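PDB 6CIB: YcaO from Methanopyrus kandleri, which binds ADP and magnesium and, as a YcaO-family enzyme, probably uses ATP to activate peptide backbone amides, consistent with a role in thioamidation. Local coordinates for residues S170-E175 against E356-E361; E214-V219 against F235-D240; I91-P96 against W113-D118. One frame throughout, in Å; residues are numbered along the deposited sequence.

Interaction 1: residues S170-E175 against E356-E361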
ATOM      1  N   SER A 170       7.314  -6.285  -5.480  1.00 29.92           N
ATOM      2  CA  SER A 170       8.628  -5.742  -5.858  1.00 31.12           C
ATOM      3  C   SER A 170       9.588  -5.659  -4.675  1.00 31.01           C
ATOM      4  O   SER A 170      10.722  -6.124  -4.765  1.00 31.09           O
ATOM      5  CB  SER A 170       8.495  -4.358  -6.494  1.00 31.74           C
ATOM      6  OG  SER A 170       8.003  -4.436  -7.814  1.00 34.73           O
ATOM      7  N   TRP A 171       9.120  -5.063  -3.575  1.00 30.79           N
ATOM      8  CA  TRP A 171       9.903  -4.946  -2.350  1.00 30.73           C
ATOM      9  C   TRP A 171      10.300  -6.329  -1.804  1.00 31.40           C
ATOM     10  O   TRP A 171      11.453  -6.525  -1.415  1.00 30.58           O
ATOM     11  CB  TRP A 171       9.147  -4.087  -1.321  1.00 30.86           C
ATOM     12  CG  TRP A 171       9.860  -3.829  -0.027  1.00 31.24           C
ATOM     13  CD1 TRP A 171      11.203  -3.927   0.218  1.00 30.60           C
ATOM     14  CD2 TRP A 171       9.263  -3.384   1.201  1.00 32.27           C
ATOM     15  NE1 TRP A 171      11.475  -3.603   1.523  1.00 31.49           N
ATOM     16  CE2 TRP A 171      10.308  -3.268   2.155  1.00 32.28           C
ATOM     17  CE3 TRP A 171       7.947  -3.089   1.596  1.00 31.73           C
ATOM     18  CZ2 TRP A 171      10.079  -2.863   3.480  1.00 32.57           C
ATOM     19  CZ3 TRP A 171       7.716  -2.690   2.916  1.00 32.56           C
ATOM     20  CH2 TRP A 171       8.784  -2.572   3.839  1.00 32.89           C
ATOM     21  N   SER A 172       9.358  -7.276  -1.819  1.00 31.48           N
ATOM     22  CA  SER A 172       9.615  -8.657  -1.385  1.00 33.00           C
ATOM     23  C   SER A 172      10.679  -9.370  -2.229  1.00 33.27           C
ATOM     24  O   SER A 172      11.508 -10.093  -1.691  1.00 33.05           O
ATOM     25  CB  SER A 172       8.328  -9.464  -1.382  1.00 31.88           C
ATOM     26  OG  SER A 172       7.437  -8.979  -0.402  1.00 34.61           O
ATOM     27  N   ILE A 173      10.647  -9.140  -3.539  1.00 33.10           N
ATOM     28  CA  ILE A 173      11.656  -9.648  -4.474  1.00 35.81           C
ATOM     29  C   ILE A 173      13.060  -9.102  -4.175  1.00 34.71           C
ATOM     30  O   ILE A 173      14.020  -9.870  -4.116  1.00 34.63           O
ATOM     31  CB  ILE A 173      11.183  -9.460  -5.953  1.00 37.14           C
ATOM     32  CG1 ILE A 173      10.647 -10.782  -6.496  1.00 39.46           C
ATOM     33  CG2 ILE A 173      12.271  -8.961  -6.890  1.00 35.94           C
ATOM     34  CD1 ILE A 173       9.359 -11.240  -5.851  1.00 40.47           C
ATOM     35  N   VAL A 174      13.148  -7.790  -3.959  1.00 33.76           N
ATOM     36  CA  VAL A 174      14.398  -7.115  -3.599  1.00 33.27           C
ATOM     37  C   VAL A 174      14.991  -7.666  -2.293  1.00 33.15           C
ATOM     38  O   VAL A 174      16.178  -7.957  -2.243  1.00 33.75           O
ATOM     39  CB  VAL A 174      14.213  -5.567  -3.575  1.00 32.69           C
ATOM     40  CG1 VAL A 174      15.420  -4.849  -2.967  1.00 31.22           C
ATOM     41  CG2 VAL A 174      13.964  -5.046  -4.986  1.00 31.12           C
ATOM     42  N   GLU A 175      14.162  -7.839  -1.263  1.00 33.54           N
ATOM     43  CA  GLU A 175      14.620  -8.375   0.028  1.00 35.14           C
ATOM     44  C   GLU A 175      14.955  -9.878   0.001  1.00 35.82           C
ATOM     45  O   GLU A 175      15.933 -10.300   0.616  1.00 34.31           O
ATOM     46  CB  GLU A 175      13.614  -8.085   1.157  1.00 35.18           C
ATOM     47  CG  GLU A 175      13.282  -6.613   1.406  1.00 36.67           C
ATOM     48  CD  GLU A 175      14.431  -5.761   1.930  1.00 37.59           C
ATOM     49  OE1 GLU A 175      15.497  -6.289   2.300  1.00 39.03           O
ATOM     50  OE2 GLU A 175      14.259  -4.525   1.976  1.00 39.34           O
ATOM     51  N   GLU A 356       4.560 -11.656  -0.561  1.00 29.92           N
ATOM     52  CA  GLU A 356       4.345 -10.821   0.612  1.00 31.29           C
ATOM     53  C   GLU A 356       5.415 -11.122   1.674  1.00 32.47           C
ATOM     54  O   GLU A 356       5.181 -10.977   2.878  1.00 31.28           O
ATOM     55  CB  GLU A 356       2.910 -10.978   1.135  1.00 31.87           C
ATOM     56  CG  GLU A 356       1.846 -10.465   0.164  1.00 30.83           C
ATOM     57  CD  GLU A 356       0.420 -10.707   0.619  1.00 32.62           C
ATOM     58  OE1 GLU A 356       0.144 -11.729   1.287  1.00 32.82           O
ATOM     59  OE2 GLU A 356      -0.449  -9.875   0.277  1.00 34.81           O
ATOM     60  N   TYR A 357       6.601 -11.499   1.187  1.00 33.60           N
ATOM     61  CA  TYR A 357       7.781 -11.821   2.001  1.00 34.23           C
ATOM     62  C   TYR A 357       8.136 -10.755   3.045  1.00 34.01           C
ATOM     63  O   TYR A 357       8.511 -11.097   4.176  1.00 31.99           O
ATOM     64  CB  TYR A 357       8.985 -12.113   1.089  1.00 34.61           C
ATOM     65  CG  TYR A 357      10.250 -12.534   1.812  1.00 36.77           C
ATOM     66  CD1 TYR A 357      10.385 -13.833   2.331  1.00 38.19           C
ATOM     67  CD2 TYR A 357      11.323 -11.643   1.962  1.00 37.12           C
ATOM     68  CE1 TYR A 357      11.547 -14.226   2.991  1.00 39.30           C
ATOM     69  CE2 TYR A 357      12.486 -12.025   2.622  1.00 38.18           C
ATOM     70  CZ  TYR A 357      12.591 -13.318   3.129  1.00 40.86           C
ATOM     71  OH  TYR A 357      13.734 -13.709   3.785  1.00 45.59           O
ATOM     72  N   VAL A 358       8.007  -9.480   2.664  1.00 34.61           N
ATOM     73  CA  VAL A 358       8.262  -8.340   3.572  1.00 35.20           C
ATOM     74  C   VAL A 358       7.282  -8.253   4.756  1.00 35.70           C
ATOM     75  O   VAL A 358       7.589  -7.626   5.773  1.00 35.50           O
ATOM     76  CB  VAL A 358       8.325  -6.971   2.828  1.00 34.74           C
ATOM     77  CG1 VAL A 358       9.546  -6.896   1.931  1.00 34.83           C
ATOM     78  CG2 VAL A 358       7.056  -6.687   2.032  1.00 33.74           C
ATOM     79  N   ILE A 359       6.110  -8.868   4.607  1.00 35.97           N
ATOM     80  CA  ILE A 359       5.117  -8.952   5.681  1.00 38.63           C
ATOM     81  C   ILE A 359       5.328 -10.215   6.529  1.00 39.18           C
ATOM     82  O   ILE A 359       5.333 -10.147   7.755  1.00 39.90           O
ATOM     83  CB  ILE A 359       3.667  -8.846   5.137  1.00 38.02           C
ATOM     84  CG1 ILE A 359       3.450  -7.471   4.489  1.00 37.66           C
ATOM     85  CG2 ILE A 359       2.635  -9.068   6.244  1.00 38.79           C
ATOM     86  CD1 ILE A 359       2.389  -7.455   3.414  1.00 35.71           C
ATOM     87  N   ASP A 360       5.508 -11.355   5.869  1.00 41.69           N
ATOM     88  CA  ASP A 360       5.729 -12.639   6.533  1.00 44.40           C
ATOM     89  C   ASP A 360       6.637 -13.499   5.659  1.00 44.88           C
ATOM     90  O   ASP A 360       6.373 -13.668   4.458  1.00 43.94           O
ATOM     91  CB  ASP A 360       4.395 -13.362   6.766  1.00 46.68           C
ATOM     92  CG  ASP A 360       4.501 -14.510   7.771  1.00 50.70           C
ATOM     93  OD1 ASP A 360       5.391 -15.384   7.642  1.00 51.14           O
ATOM     94  OD2 ASP A 360       3.661 -14.542   8.694  1.00 53.76           O
ATOM     95  N   GLU A 361       7.684 -14.061   6.268  1.00 45.09           N
ATOM     96  CA  GLU A 361       8.660 -14.897   5.551  1.00 46.84           C
ATOM     97  C   GLU A 361       8.037 -16.118   4.881  1.00 45.73           C
ATOM     98  O   GLU A 361       8.544 -16.587   3.861  1.00 46.61           O
ATOM     99  CB  GLU A 361       9.815 -15.313   6.466  1.00 50.14           C
ATOM    100  CG  GLU A 361      10.902 -14.249   6.559  1.00 54.25           C
ATOM    101  CD  GLU A 361      11.991 -14.557   7.575  1.00 58.11           C
ATOM    102  OE1 GLU A 361      12.141 -15.729   7.995  1.00 59.11           O
ATOM    103  OE2 GLU A 361      12.708 -13.605   7.955  1.00 61.55           O
TER
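Val358, Ser172 and Tyr357 bury the most surface where the turn 356-361 meets one side of helix 170-175. The two methyls of Val358 rest on Trp171 and Ser172. Val358 CG1 lies 3.5 Å from the centroid of the five-membered ring of Trp171, only 7° off its normal, a CH-pi contact over one face. Val358 CG2 touches Ser172 OG at 3.4 Å and also lies near Trp171 CE3. The indole can receive these methyls because Trp171 CG is anti to its backbone N.

Ser172 OG lies beside its own backbone N and accepts a nearly straight hydrogen bond from Val358 N (3.2 Å, 171°). The same hydroxyl is hydrogen-bonded to Arg168 O, one turn back in the helix. Tyr357 packs close by, with its CB 3.7 Å from Ser172 CB, and its ring continues along the helix toward Glu175.

Glu175 CG touches Val358 CG1. The bend at chi2 (-66°) then carries the carboxylate back to Trp171, where Glu175 OE2 accepts from Trp171 NE1 in the indole plane at 3.0 Å. This bond, with the stack on Phe235, would limit rotation of the ring. Trp292 also donates to OE2, and His291 is hydrogen-bonded to OE1. The contact thus joins helix 154-177 to the loop after strand 346-351, while Trp171 also reaches Phe235 of strand 233-238 and Leu209 of strand 203-209.

Interaction 2: residues E214-V219 against F235-D240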
ATOM      1  N   GLU A 214       4.117  -5.426 -16.010  1.00 34.23           N
ATOM      2  CA  GLU A 214       4.420  -4.472 -17.067  1.00 37.09           C
ATOM      3  C   GLU A 214       3.455  -3.295 -17.086  1.00 35.44           C
ATOM      4  O   GLU A 214       2.248  -3.469 -16.917  1.00 35.16           O
ATOM      5  CB  GLU A 214       4.480  -5.134 -18.440  1.00 42.05           C
ATOM      6  CG  GLU A 214       5.445  -4.398 -19.353  1.00 45.68           C
ATOM      7  CD  GLU A 214       5.385  -4.875 -20.775  1.00 48.04           C
ATOM      8  OE1 GLU A 214       5.673  -6.065 -21.002  1.00 48.01           O
ATOM      9  OE2 GLU A 214       5.051  -4.049 -21.652  1.00 50.97           O
ATOM     10  N   GLY A 215       4.016  -2.104 -17.284  1.00 34.40           N
ATOM     11  CA  GLY A 215       3.261  -0.861 -17.221  1.00 33.81           C
ATOM     12  C   GLY A 215       3.184  -0.247 -15.830  1.00 34.06           C
ATOM     13  O   GLY A 215       2.722   0.885 -15.696  1.00 34.67           O
ATOM     14  N   VAL A 216       3.615  -0.987 -14.803  1.00 31.90           N
ATOM     15  CA  VAL A 216       3.591  -0.503 -13.413  1.00 30.59           C
ATOM     16  C   VAL A 216       5.025  -0.324 -12.911  1.00 30.70           C
ATOM     17  O   VAL A 216       5.833  -1.254 -12.977  1.00 31.96           O
ATOM     18  CB  VAL A 216       2.810  -1.444 -12.455  1.00 29.11           C
ATOM     19  CG1 VAL A 216       2.773  -0.873 -11.034  1.00 28.60           C
ATOM     20  CG2 VAL A 216       1.394  -1.672 -12.950  1.00 28.70           C
ATOM     21  N   TYR A 217       5.323   0.876 -12.421  1.00 30.97           N
ATOM     22  CA  TYR A 217       6.641   1.199 -11.860  1.00 31.11           C
ATOM     23  C   TYR A 217       6.585   1.203 -10.347  1.00 29.67           C
ATOM     24  O   TYR A 217       5.605   1.666  -9.771  1.00 29.43           O
ATOM     25  CB  TYR A 217       7.129   2.556 -12.388  1.00 32.85           C
ATOM     26  CG  TYR A 217       7.306   2.553 -13.888  1.00 34.25           C
ATOM     27  CD1 TYR A 217       8.461   2.010 -14.473  1.00 34.45           C
ATOM     28  CD2 TYR A 217       6.312   3.067 -14.730  1.00 34.56           C
ATOM     29  CE1 TYR A 217       8.627   1.986 -15.850  1.00 35.87           C
ATOM     30  CE2 TYR A 217       6.469   3.049 -16.114  1.00 35.05           C
ATOM     31  CZ  TYR A 217       7.623   2.509 -16.665  1.00 36.55           C
ATOM     32  OH  TYR A 217       7.788   2.488 -18.028  1.00 39.30           O
ATOM     33  N   VAL A 218       7.627   0.666  -9.712  1.00 28.32           N
ATOM     34  CA  VAL A 218       7.732   0.686  -8.253  1.00 26.65           C
ATOM     35  C   VAL A 218       9.006   1.435  -7.847  1.00 26.98           C
ATOM     36  O   VAL A 218      10.101   1.126  -8.341  1.00 26.21           O
ATOM     37  CB  VAL A 218       7.681  -0.734  -7.628  1.00 25.70           C
ATOM     38  CG1 VAL A 218       7.706  -0.662  -6.104  1.00 23.95           C
ATOM     39  CG2 VAL A 218       6.434  -1.494  -8.085  1.00 25.10           C
ATOM     40  N   VAL A 219       8.839   2.430  -6.970  1.00 26.73           N
ATOM     41  CA  VAL A 219       9.934   3.281  -6.493  1.00 27.13           C
ATOM     42  C   VAL A 219      10.100   3.108  -4.984  1.00 28.09           C
ATOM     43  O   VAL A 219       9.119   3.054  -4.246  1.00 27.95           O
ATOM     44  CB  VAL A 219       9.711   4.778  -6.870  1.00 27.00           C
ATOM     45  CG1 VAL A 219      10.742   5.707  -6.232  1.00 26.59           C
ATOM     46  CG2 VAL A 219       9.741   4.963  -8.378  1.00 26.33           C
ATOM     47  N   PHE A 235       7.741   3.566  -0.117  1.00 27.67           N
ATOM     48  CA  PHE A 235       7.515   2.945  -1.426  1.00 28.64           C
ATOM     49  C   PHE A 235       6.274   3.487  -2.117  1.00 28.58           C
ATOM     50  O   PHE A 235       5.314   3.899  -1.464  1.00 29.23           O
ATOM     51  CB  PHE A 235       7.405   1.415  -1.307  1.00 29.27           C
ATOM     52  CG  PHE A 235       8.602   0.775  -0.679  1.00 30.68           C
ATOM     53  CD1 PHE A 235       9.692   0.393  -1.459  1.00 30.93           C
ATOM     54  CD2 PHE A 235       8.656   0.572   0.707  1.00 31.39           C
ATOM     55  CE1 PHE A 235      10.820  -0.176  -0.870  1.00 32.17           C
ATOM     56  CE2 PHE A 235       9.783   0.008   1.296  1.00 31.59           C
ATOM     57  CZ  PHE A 235      10.861  -0.370   0.506  1.00 31.76           C
ATOM     58  N   GLY A 236       6.311   3.476  -3.445  1.00 28.66           N
ATOM     59  CA  GLY A 236       5.156   3.821  -4.265  1.00 28.22           C
ATOM     60  C   GLY A 236       5.108   2.986  -5.528  1.00 27.57           C
ATOM     61  O   GLY A 236       6.150   2.603  -6.069  1.00 27.39           O
ATOM     62  N   ALA A 237       3.894   2.691  -5.980  1.00 26.64           N
ATOM     63  CA  ALA A 237       3.685   2.009  -7.252  1.00 27.60           C
ATOM     64  C   ALA A 237       2.601   2.722  -8.040  1.00 28.18           C
ATOM     65  O   ALA A 237       1.550   3.082  -7.482  1.00 27.66           O
ATOM     66  CB  ALA A 237       3.326   0.545  -7.042  1.00 27.23           C
ATOM     67  N   SER A 238       2.877   2.931  -9.330  1.00 27.86           N
ATOM     68  CA  SER A 238       1.942   3.558 -10.265  1.00 27.93           C
ATOM     69  C   SER A 238       2.340   3.281 -11.716  1.00 28.65           C
ATOM     70  O   SER A 238       3.532   3.106 -11.995  1.00 29.51           O
ATOM     71  CB  SER A 238       1.919   5.063 -10.049  1.00 27.80           C
ATOM     72  OG  SER A 238       0.993   5.681 -10.921  1.00 28.47           O
ATOM     73  N   PRO A 239       1.352   3.242 -12.639  1.00 28.99           N
ATOM     74  CA  PRO A 239       1.653   3.338 -14.078  1.00 30.79           C
ATOM     75  C   PRO A 239       2.350   4.654 -14.448  1.00 32.53           C
ATOM     76  O   PRO A 239       3.049   4.719 -15.454  1.00 33.85           O
ATOM     77  CB  PRO A 239       0.268   3.260 -14.740  1.00 30.16           C
ATOM     78  CG  PRO A 239      -0.702   3.600 -13.656  1.00 31.07           C
ATOM     79  CD  PRO A 239      -0.088   3.007 -12.418  1.00 29.68           C
ATOM     80  N   ASP A 240       2.150   5.683 -13.626  1.00 32.24           N
ATOM     81  CA  ASP A 240       2.839   6.943 -13.770  1.00 31.91           C
ATOM     82  C   ASP A 240       4.057   6.951 -12.835  1.00 31.44           C
ATOM     83  O   ASP A 240       3.895   7.031 -11.618  1.00 28.64           O
ATOM     84  CB  ASP A 240       1.866   8.095 -13.460  1.00 34.09           C
ATOM     85  CG  ASP A 240       2.517   9.474 -13.532  1.00 35.48           C
ATOM     86  OD1 ASP A 240       3.746   9.590 -13.749  1.00 36.60           O
ATOM     87  OD2 ASP A 240       1.771  10.461 -13.362  1.00 37.39           O
TER
HETATM   88  O   HOH W   1       2.838   2.740 -17.538  1.00 25.84           O
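Four backbone hydrogen bonds join strands 217-219 and 235-238, which run antiparallel as neighbours in a beta hairpin. Tyr217 and Ser238 form one hydrogen-bonded pair. Tyr217 N donates to Ser238 O at 2.9 Å, from well above the carbonyl plane. Ser238 N answers to Tyr217 O at 3.0 Å, nearly along the C=O axis. Val219 and Gly236 form the second such pair. Val219 N gives the shortest bond, 2.8 Å to Gly236 O, and Gly236 N donates back to Val219 O.

Val218 and Ala237 are the non-hydrogen-bonded pair between them. Val218 CG2, beside its own backbone N, meets Ala237 CB at 3.9 Å. Val216, Val218, Ala237 and Phe235 pack against helix 154-177, while Tyr217, Val219 and Ser238 face helix 241-260. The backbone of Val218 hydrogen-bonds the other way, to Leu209 of strand 203-209, as strand 217-224 is the central one.

Beyond the paired residues the two segments are bridged by a water. It donates to both Gly215 O (2.6 Å) and Pro239 O (2.9 Å). Pro239 CA also makes a CA-H...O contact with Gly215 O. The Tyr217 ring brings its CD2 edge to Pro239 O at 3.7 Å, and its hydroxyl is hydrogen-bonded to Asp305 O.

Ser238 OG accepts from Asp240 N at 2.9 Å, an ST turn. Asp240 OD1 then caps Glu242 N at the start of helix 241-260. Main chain and one water thus meet the polar groups across this buried contact. The side-chain bonds of Ser238, Asp240 and Tyr217 serve the turn, the helix start and the loop at Asp305.

Interaction 3: residues I91-P96 against W113-D118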
ATOM      1  N   ILE A  91     -20.730 -11.516   6.596  1.00 47.10           N
ATOM      2  CA  ILE A  91     -20.239 -11.936   5.278  1.00 44.31           C
ATOM      3  C   ILE A  91     -19.368 -13.192   5.323  1.00 43.69           C
ATOM      4  O   ILE A  91     -18.783 -13.571   4.311  1.00 45.39           O
ATOM      5  CB  ILE A  91     -19.523 -10.779   4.515  1.00 42.83           C
ATOM      6  CG1 ILE A  91     -18.277 -10.287   5.288  1.00 41.87           C
ATOM      7  CG2 ILE A  91     -20.516  -9.662   4.186  1.00 40.73           C
ATOM      8  CD1 ILE A  91     -17.357  -9.363   4.516  1.00 41.67           C
ATOM      9  N   ILE A  92     -19.281 -13.831   6.491  1.00 43.90           N
ATOM     10  CA  ILE A  92     -18.542 -15.087   6.624  1.00 44.62           C
ATOM     11  C   ILE A  92     -19.440 -16.255   6.214  1.00 47.56           C
ATOM     12  O   ILE A  92     -20.618 -16.302   6.586  1.00 49.24           O
ATOM     13  CB  ILE A  92     -17.945 -15.279   8.045  1.00 44.78           C
ATOM     14  CG1 ILE A  92     -16.815 -14.263   8.294  1.00 43.30           C
ATOM     15  CG2 ILE A  92     -17.383 -16.685   8.228  1.00 43.59           C
ATOM     16  CD1 ILE A  92     -16.469 -14.028   9.751  1.00 41.30           C
ATOM     17  N   GLU A  93     -18.880 -17.174   5.427  1.00 48.44           N
ATOM     18  CA  GLU A  93     -19.555 -18.419   5.057  1.00 50.11           C
ATOM     19  C   GLU A  93     -18.747 -19.619   5.513  1.00 50.82           C
ATOM     20  O   GLU A  93     -17.512 -19.621   5.424  1.00 51.26           O
ATOM     21  CB  GLU A  93     -19.805 -18.486   3.553  1.00 52.24           C
ATOM     22  CG  GLU A  93     -21.035 -17.712   3.112  1.00 56.00           C
ATOM     23  CD  GLU A  93     -21.208 -17.687   1.606  1.00 60.01           C
ATOM     24  OE1 GLU A  93     -21.339 -18.774   0.996  1.00 62.33           O
ATOM     25  OE2 GLU A  93     -21.221 -16.574   1.031  1.00 61.62           O
ATOM     26  N   ARG A  94     -19.444 -20.638   6.006  1.00 51.73           N
ATOM     27  CA  ARG A  94     -18.770 -21.794   6.590  1.00 53.39           C
ATOM     28  C   ARG A  94     -18.844 -23.075   5.773  1.00 55.40           C
ATOM     29  O   ARG A  94     -17.892 -23.863   5.775  1.00 57.13           O
ATOM     30  CB  ARG A  94     -19.205 -22.012   8.036  1.00 50.91           C
ATOM     31  CG  ARG A  94     -18.362 -21.188   8.983  1.00 49.24           C
ATOM     32  CD  ARG A  94     -18.832 -21.265  10.419  1.00 46.38           C
ATOM     33  NE  ARG A  94     -18.045 -20.351  11.247  1.00 45.79           N
ATOM     34  CZ  ARG A  94     -18.331 -19.064  11.427  1.00 44.90           C
ATOM     35  NH1 ARG A  94     -19.400 -18.530  10.849  1.00 43.12           N
ATOM     36  NH2 ARG A  94     -17.554 -18.308  12.192  1.00 44.28           N
ATOM     37  N   GLY A  95     -19.954 -23.271   5.071  1.00 55.50           N
ATOM     38  CA  GLY A  95     -20.086 -24.394   4.148  1.00 60.88           C
ATOM     39  C   GLY A  95     -20.239 -23.890   2.726  1.00 63.29           C
ATOM     40  O   GLY A  95     -21.313 -24.051   2.144  1.00 67.66           O
ATOM     41  N   PRO A  96     -19.175 -23.279   2.154  1.00 63.89           N
ATOM     42  CA  PRO A  96     -19.380 -22.643   0.859  1.00 64.23           C
ATOM     43  C   PRO A  96     -19.357 -23.623  -0.319  1.00 64.66           C
ATOM     44  O   PRO A  96     -18.639 -24.632  -0.293  1.00 62.72           O
ATOM     45  CB  PRO A  96     -18.217 -21.655   0.769  1.00 63.14           C
ATOM     46  CG  PRO A  96     -17.136 -22.252   1.602  1.00 62.63           C
ATOM     47  CD  PRO A  96     -17.754 -23.230   2.562  1.00 62.50           C
ATOM     48  N   TRP A 113     -14.812 -18.503   5.427  1.00 41.37           N
ATOM     49  CA  TRP A 113     -14.567 -17.990   4.085  1.00 40.67           C
ATOM     50  C   TRP A 113     -15.359 -16.721   3.849  1.00 39.22           C
ATOM     51  O   TRP A 113     -16.377 -16.488   4.506  1.00 40.06           O
ATOM     52  CB  TRP A 113     -14.976 -19.019   3.025  1.00 40.48           C
ATOM     53  CG  TRP A 113     -14.303 -20.345   3.159  1.00 41.67           C
ATOM     54  CD1 TRP A 113     -14.697 -21.386   3.951  1.00 41.67           C
ATOM     55  CD2 TRP A 113     -13.117 -20.778   2.487  1.00 41.86           C
ATOM     56  NE1 TRP A 113     -13.831 -22.438   3.815  1.00 41.84           N
ATOM     57  CE2 TRP A 113     -12.850 -22.098   2.923  1.00 41.42           C
ATOM     58  CE3 TRP A 113     -12.247 -20.181   1.560  1.00 41.52           C
ATOM     59  CZ2 TRP A 113     -11.751 -22.836   2.461  1.00 41.93           C
ATOM     60  CZ3 TRP A 113     -11.156 -20.915   1.100  1.00 41.33           C
ATOM     61  CH2 TRP A 113     -10.920 -22.231   1.551  1.00 41.05           C
ATOM     62  N   VAL A 114     -14.869 -15.907   2.913  1.00 37.23           N
ATOM     63  CA  VAL A 114     -15.617 -14.777   2.353  1.00 37.44           C
ATOM     64  C   VAL A 114     -15.603 -14.877   0.822  1.00 37.40           C
ATOM     65  O   VAL A 114     -14.562 -15.155   0.215  1.00 37.64           O
ATOM     66  CB  VAL A 114     -15.061 -13.400   2.804  1.00 36.28           C
ATOM     67  CG1 VAL A 114     -16.045 -12.289   2.471  1.00 36.07           C
ATOM     68  CG2 VAL A 114     -14.773 -13.373   4.299  1.00 36.40           C
ATOM     69  N   GLU A 115     -16.763 -14.650   0.211  1.00 37.85           N
ATOM     70  CA  GLU A 115     -16.912 -14.691  -1.238  1.00 39.13           C
ATOM     71  C   GLU A 115     -16.273 -13.472  -1.909  1.00 38.15           C
ATOM     72  O   GLU A 115     -16.646 -12.329  -1.629  1.00 38.56           O
ATOM     73  CB  GLU A 115     -18.392 -14.779  -1.609  1.00 42.11           C
ATOM     74  CG  GLU A 115     -18.667 -15.267  -3.028  1.00 44.44           C
ATOM     75  CD  GLU A 115     -20.096 -14.997  -3.465  1.00 47.09           C
ATOM     76  OE1 GLU A 115     -21.017 -15.154  -2.636  1.00 51.02           O
ATOM     77  OE2 GLU A 115     -20.304 -14.623  -4.636  1.00 49.78           O
ATOM     78  N   GLY A 116     -15.292 -13.733  -2.771  1.00 36.67           N
ATOM     79  CA  GLY A 116     -14.697 -12.704  -3.613  1.00 37.30           C
ATOM     80  C   GLY A 116     -15.058 -12.882  -5.077  1.00 37.14           C
ATOM     81  O   GLY A 116     -15.877 -13.739  -5.426  1.00 36.45           O
ATOM     82  N   VAL A 117     -14.463 -12.050  -5.928  1.00 37.12           N
ATOM     83  CA  VAL A 117     -14.607 -12.180  -7.383  1.00 37.63           C
ATOM     84  C   VAL A 117     -13.218 -12.291  -8.021  1.00 36.93           C
ATOM     85  O   VAL A 117     -12.319 -11.500  -7.712  1.00 34.77           O
ATOM     86  CB  VAL A 117     -15.397 -11.003  -8.025  1.00 37.93           C
ATOM     87  CG1 VAL A 117     -15.818 -11.354  -9.449  1.00 37.03           C
ATOM     88  CG2 VAL A 117     -16.645 -10.654  -7.219  1.00 39.75           C
ATOM     89  N   ASP A 118     -13.048 -13.288  -8.889  1.00 36.22           N
ATOM     90  CA  ASP A 118     -11.867 -13.395  -9.756  1.00 34.61           C
ATOM     91  C   ASP A 118     -11.996 -12.312 -10.819  1.00 35.25           C
ATOM     92  O   ASP A 118     -12.915 -12.355 -11.645  1.00 33.61           O
ATOM     93  CB  ASP A 118     -11.821 -14.789 -10.406  1.00 35.85           C
ATOM     94  CG  ASP A 118     -10.530 -15.063 -11.168  1.00 34.60           C
ATOM     95  OD1 ASP A 118     -10.035 -14.182 -11.904  1.00 36.92           O
ATOM     96  OD2 ASP A 118     -10.019 -16.194 -11.050  1.00 35.74           O
TER
HETATM   97  O   HOH W   2     -19.022 -13.831   1.632  1.00 41.91           O
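Glu93 and Trp113 face each other as a single antiparallel hydrogen-bonded pair. Glu93 N donates to Trp113 O at 2.8 Å, almost straight at 172°. The return bond, from Trp113 N to Glu93 O at 2.9 Å, is more bent (143°). Both donors lie in the plane of the carbonyl they address. This bridge adds loop 91-96 to the start of strand 113-118 in the five-stranded antiparallel sheet. On its other side that strand pairs with strand 124-128, Val114 with Val127.

Next to the bridge a water spans the gap. It donates to Ile91 O at 2.7 Å and accepts from Glu115 N at 2.8 Å.

Trp113 has the largest buried surface of the contact. Its CG is anti to its carbonyl carbon (chi1 -57°), so the indole swings beside the backbone toward Pro96. Pro96 CG lies over one face of the Trp113 five-membered ring, 3.9 Å from its centroid, a CH-pi contact; the nearest ring atom is CD1. Glu93 O lies at the edge of the same indole, in its plane. On the other flank Ile91 CD1 crosses obliquely to Val114 CG1 at 3.8 Å, and Phe133 touches both side chains.

Glu93 and Glu115 run side by side, with OE2 of Glu93 3.9 Å from OE1 of Glu115. Glu93 OE1 has a weak hydrogen bond to Tyr126 OH. The like charges may repel and could raise a carboxylate pKa, so attraction here rests on the backbone bonds, the water and the packing round Trp113.

Overall arrangement
Interaction 3 comes first along the chain and closes before the others open. Interaction 2 is then nested inside the long loop closed by interaction 1. Interactions 1 and 2 have centres about 16 Å apart and touch directly, through Ser170 and Val218 and through the ring pair of Trp171. They share helix 154-177, which supplies segment 170-175 and covers one face of the three-stranded sheet. Interaction 3 stands apart, its centre about 27 Å from that of interaction 1 and about 31 Å from that of interaction 2. It lies on the separate five-stranded sheet, through strand 113-118. In interaction 2, Gly236 is about 7 Å from the bound ADP, so the touching pair lies beside the nucleotide site.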